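Local coordinates for protein amino Transferase (Eubacterium rectale, PDB 3ELE) that probably transfers amino groups between amino acids and keto acids, using bound pyridoxal-5'-phosphate, as a class I and II aminotransferase, at residues E218-I223 with G332-F337. Numbering follows the deposited sequence.
Sequences EPYREI and GAFYMF. With PLP (pyridoxal-5'-phosphate), chain E.
Y220 meets A333, F334 and Y335 at once, and the contact illustrates how one tyrosine can join a cofactor site to a distant part of the chain. With CG anti to the carbonyl carbon (chi1 -57°), its ring reaches between pyridoxal-5'-phosphate and the 332-337 segment. The methyl of A333 lies over one ring face in a CH-pi contact, A333 CB 3.8 Å from Y220 CG. The ring edge turns toward the face of F334 in a T-shaped pair, planes at 87°, with Y220 CE1 4.0 Å from F334 CZ. At the tip, Y220 OH has two hydrogen-bond partners, Y335 OH at 2.7 Å and the cofactor O3 at 2.6 Å; such a bond could tune the charge on O3. An alanine in place of Y220 would probably leave the cofactor O3 and Y335 OH without this shared mate and open a gap beside F334.

Beside this aromatic cluster a backbone bond, A333 N to I223 O (2.8 Å), closes the contact, and the I223 side chain adds CD1 against F334 CE2 at 3.8 Å. G332 CA lies 3.1 Å from I223 O, where a side chain would clash. The packing is tight here and every touching residue is buried, whereas the more open side is at E222, partly exposed, whose OE1 bonds Y244 OH. R221 is turned from the contact yet buried, and grips E218 side-on through NE and NH2.

Two overlapping type I turns, E218 to R221 and Y220 to I223, follow strand 213-217 of the seven-stranded mixed sheet. The partner segment leads into strand 335-339 of the four-stranded antiparallel sheet, Y335 touches strand 370-374, and helix 306-323 packs against I223 and F334.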
loop_
_atom_site.group_PDB
_atom_site.type_symbol
_atom_site.label_atom_id
_atom_site.label_comp_id
_atom_site.label_asym_id
_atom_site.label_seq_id
_atom_site.Cartn_x
_atom_site.Cartn_y
_atom_site.Cartn_z
ATOM N N GLU A 218 15.164 9.270 -1.578
ATOM C CA GLU A 218 15.655 9.816 -2.870
ATOM C C GLU A 218 14.696 10.109 -4.028
ATOM O O GLU A 218 15.142 10.087 -5.184
ATOM C CB GLU A 218 16.708 8.860 -3.413
ATOM C CG GLU A 218 17.859 8.606 -2.482
ATOM C CD GLU A 218 19.086 8.175 -3.233
ATOM O OE1 GLU A 218 18.951 7.469 -4.263
ATOM O OE2 GLU A 218 20.186 8.577 -2.813
ATOM N N PRO A 219 13.421 10.473 -3.758
ATOM C CA PRO A 219 12.532 10.680 -4.921
ATOM C C PRO A 219 12.881 11.873 -5.833
ATOM O O PRO A 219 12.452 11.857 -6.999
ATOM C CB PRO A 219 11.137 10.825 -4.290
ATOM C CG PRO A 219 11.391 11.428 -2.944
ATOM C CD PRO A 219 12.721 10.783 -2.493
ATOM N N TYR A 220 13.646 12.862 -5.333
ATOM C CA TYR A 220 14.093 14.036 -6.131
ATOM C C TYR A 220 15.473 13.849 -6.783
ATOM O O TYR A 220 15.994 14.813 -7.368
ATOM C CB TYR A 220 14.131 15.320 -5.263
ATOM C CG TYR A 220 12.806 15.634 -4.633
ATOM C CD1 TYR A 220 11.800 16.194 -5.384
ATOM C CD2 TYR A 220 12.539 15.329 -3.293
ATOM C CE1 TYR A 220 10.562 16.470 -4.837
ATOM C CE2 TYR A 220 11.278 15.601 -2.731
ATOM C CZ TYR A 220 10.296 16.164 -3.532
ATOM O OH TYR A 220 9.040 16.456 -3.080
ATOM N N ARG A 221 16.061 12.641 -6.695
ATOM C CA ARG A 221 17.408 12.342 -7.225
ATOM C C ARG A 221 17.701 12.945 -8.588
ATOM O O ARG A 221 18.746 13.570 -8.752
ATOM C CB ARG A 221 17.693 10.816 -7.226
ATOM C CG ARG A 221 18.996 10.403 -7.991
ATOM C CD ARG A 221 19.419 8.979 -7.718
ATOM N NE ARG A 221 20.153 8.915 -6.461
ATOM C CZ ARG A 221 21.435 9.240 -6.314
ATOM N NH1 ARG A 221 22.170 9.725 -7.308
ATOM N NH2 ARG A 221 21.986 9.131 -5.129
ATOM N N GLU A 222 16.773 12.786 -9.543
ATOM C CA GLU A 222 16.968 13.310 -10.909
ATOM C C GLU A 222 16.535 14.774 -11.077
ATOM O O GLU A 222 16.822 15.359 -12.118
ATOM C CB GLU A 222 16.303 12.437 -11.975
ATOM C CG GLU A 222 16.843 11.001 -12.060
ATOM C CD GLU A 222 16.368 10.098 -10.948
ATOM O OE1 GLU A 222 15.236 10.317 -10.437
ATOM O OE2 GLU A 222 17.137 9.175 -10.576
ATOM N N ILE A 223 15.838 15.344 -10.081
ATOM C CA ILE A 223 15.434 16.754 -10.078
ATOM C C ILE A 223 16.579 17.519 -9.416
ATOM O O ILE A 223 16.518 17.891 -8.250
ATOM C CB ILE A 223 14.051 17.003 -9.388
ATOM C CG1 ILE A 223 12.976 16.089 -10.029
ATOM C CG2 ILE A 223 13.668 18.510 -9.457
ATOM C CD1 ILE A 223 11.546 16.625 -9.975
ATOM N N GLY A 332 18.540 21.264 -6.041
ATOM C CA GLY A 332 17.629 20.197 -6.449
ATOM C C GLY A 332 16.243 20.310 -5.852
ATOM O O GLY A 332 15.975 21.235 -5.083
ATOM N N ALA A 333 15.363 19.369 -6.225
ATOM C CA ALA A 333 13.942 19.377 -5.827
ATOM C C ALA A 333 13.229 20.610 -6.457
ATOM O O ALA A 333 13.792 21.260 -7.375
ATOM C CB ALA A 333 13.783 19.311 -4.291
ATOM N N PHE A 334 12.003 20.905 -6.032
ATOM C CA PHE A 334 11.252 22.058 -6.588
ATOM C C PHE A 334 10.621 22.971 -5.528
ATOM O O PHE A 334 9.509 23.485 -5.689
ATOM C CB PHE A 334 10.307 21.648 -7.732
ATOM C CG PHE A 334 9.456 20.421 -7.463
ATOM C CD1 PHE A 334 8.591 20.355 -6.361
ATOM C CD2 PHE A 334 9.430 19.369 -8.396
ATOM C CE1 PHE A 334 7.765 19.232 -6.160
ATOM C CE2 PHE A 334 8.598 18.249 -8.208
ATOM C CZ PHE A 334 7.773 18.176 -7.092
ATOM N N TYR A 335 11.401 23.204 -4.466
ATOM C CA TYR A 335 11.019 24.052 -3.350
ATOM C C TYR A 335 12.113 25.094 -3.115
ATOM O O TYR A 335 13.304 24.748 -3.102
ATOM C CB TYR A 335 10.864 23.195 -2.107
ATOM C CG TYR A 335 9.988 21.998 -2.302
ATOM C CD1 TYR A 335 8.603 22.129 -2.386
ATOM C CD2 TYR A 335 10.541 20.724 -2.448
ATOM C CE1 TYR A 335 7.782 21.014 -2.589
ATOM C CE2 TYR A 335 9.742 19.617 -2.648
ATOM C CZ TYR A 335 8.357 19.763 -2.718
ATOM O OH TYR A 335 7.562 18.667 -2.902
HETATM N N MSE A 336 11.730 26.361 -2.968
HETATM C CA MSE A 336 12.690 27.394 -2.624
HETATM C C MSE A 336 12.494 27.791 -1.157
HETATM O O MSE A 336 11.361 28.058 -0.719
HETATM C CB MSE A 336 12.584 28.589 -3.540
HETATM C CG MSE A 336 13.755 29.567 -3.350
HETATM SE SE MSE A 336 13.862 30.770 -4.763
HETATM C CE MSE A 336 14.383 29.540 -6.115
ATOM N N PHE A 337 13.608 27.848 -0.431
ATOM C CA PHE A 337 13.631 28.171 0.996
ATOM C C PHE A 337 14.054 29.646 1.090
ATOM O O PHE A 337 15.185 30.004 0.721
ATOM C CB PHE A 337 14.591 27.204 1.716
ATOM C CG PHE A 337 14.118 26.772 3.067
ATOM C CD1 PHE A 337 12.908 26.105 3.202
ATOM C CD2 PHE A 337 14.905 26.966 4.209
ATOM C CE1 PHE A 337 12.453 25.706 4.445
ATOM C CE2 PHE A 337 14.467 26.538 5.452
ATOM C CZ PHE A 337 13.246 25.892 5.563
HETATM N N1 PLP E . 9.801 12.045 0.472
HETATM C C2 PLP E . 9.788 13.423 0.245
HETATM C C2A PLP E . 10.906 14.261 0.778
HETATM C C3 PLP E . 8.748 14.011 -0.504
HETATM O O3 PLP E . 8.738 15.364 -0.747
HETATM C C4 PLP E . 7.688 13.217 -0.997
HETATM C C4A PLP E . 6.421 13.960 -1.383
HETATM O O4A PLP E . 5.575 14.221 -0.526
HETATM C C5 PLP E . 7.725 11.810 -0.753
HETATM C C6 PLP E . 8.787 11.235 -0.012
HETATM C C5A PLP E . 6.628 10.868 -1.206
HETATM O O4P PLP E . 6.852 10.311 -2.462
HETATM P P PLP E . 5.813 9.188 -2.970
HETATM O O1P PLP E . 6.536 8.167 -3.802
HETATM O O2P PLP E . 4.800 9.831 -3.872
HETATM O O3P PLP E . 5.117 8.510 -1.835
#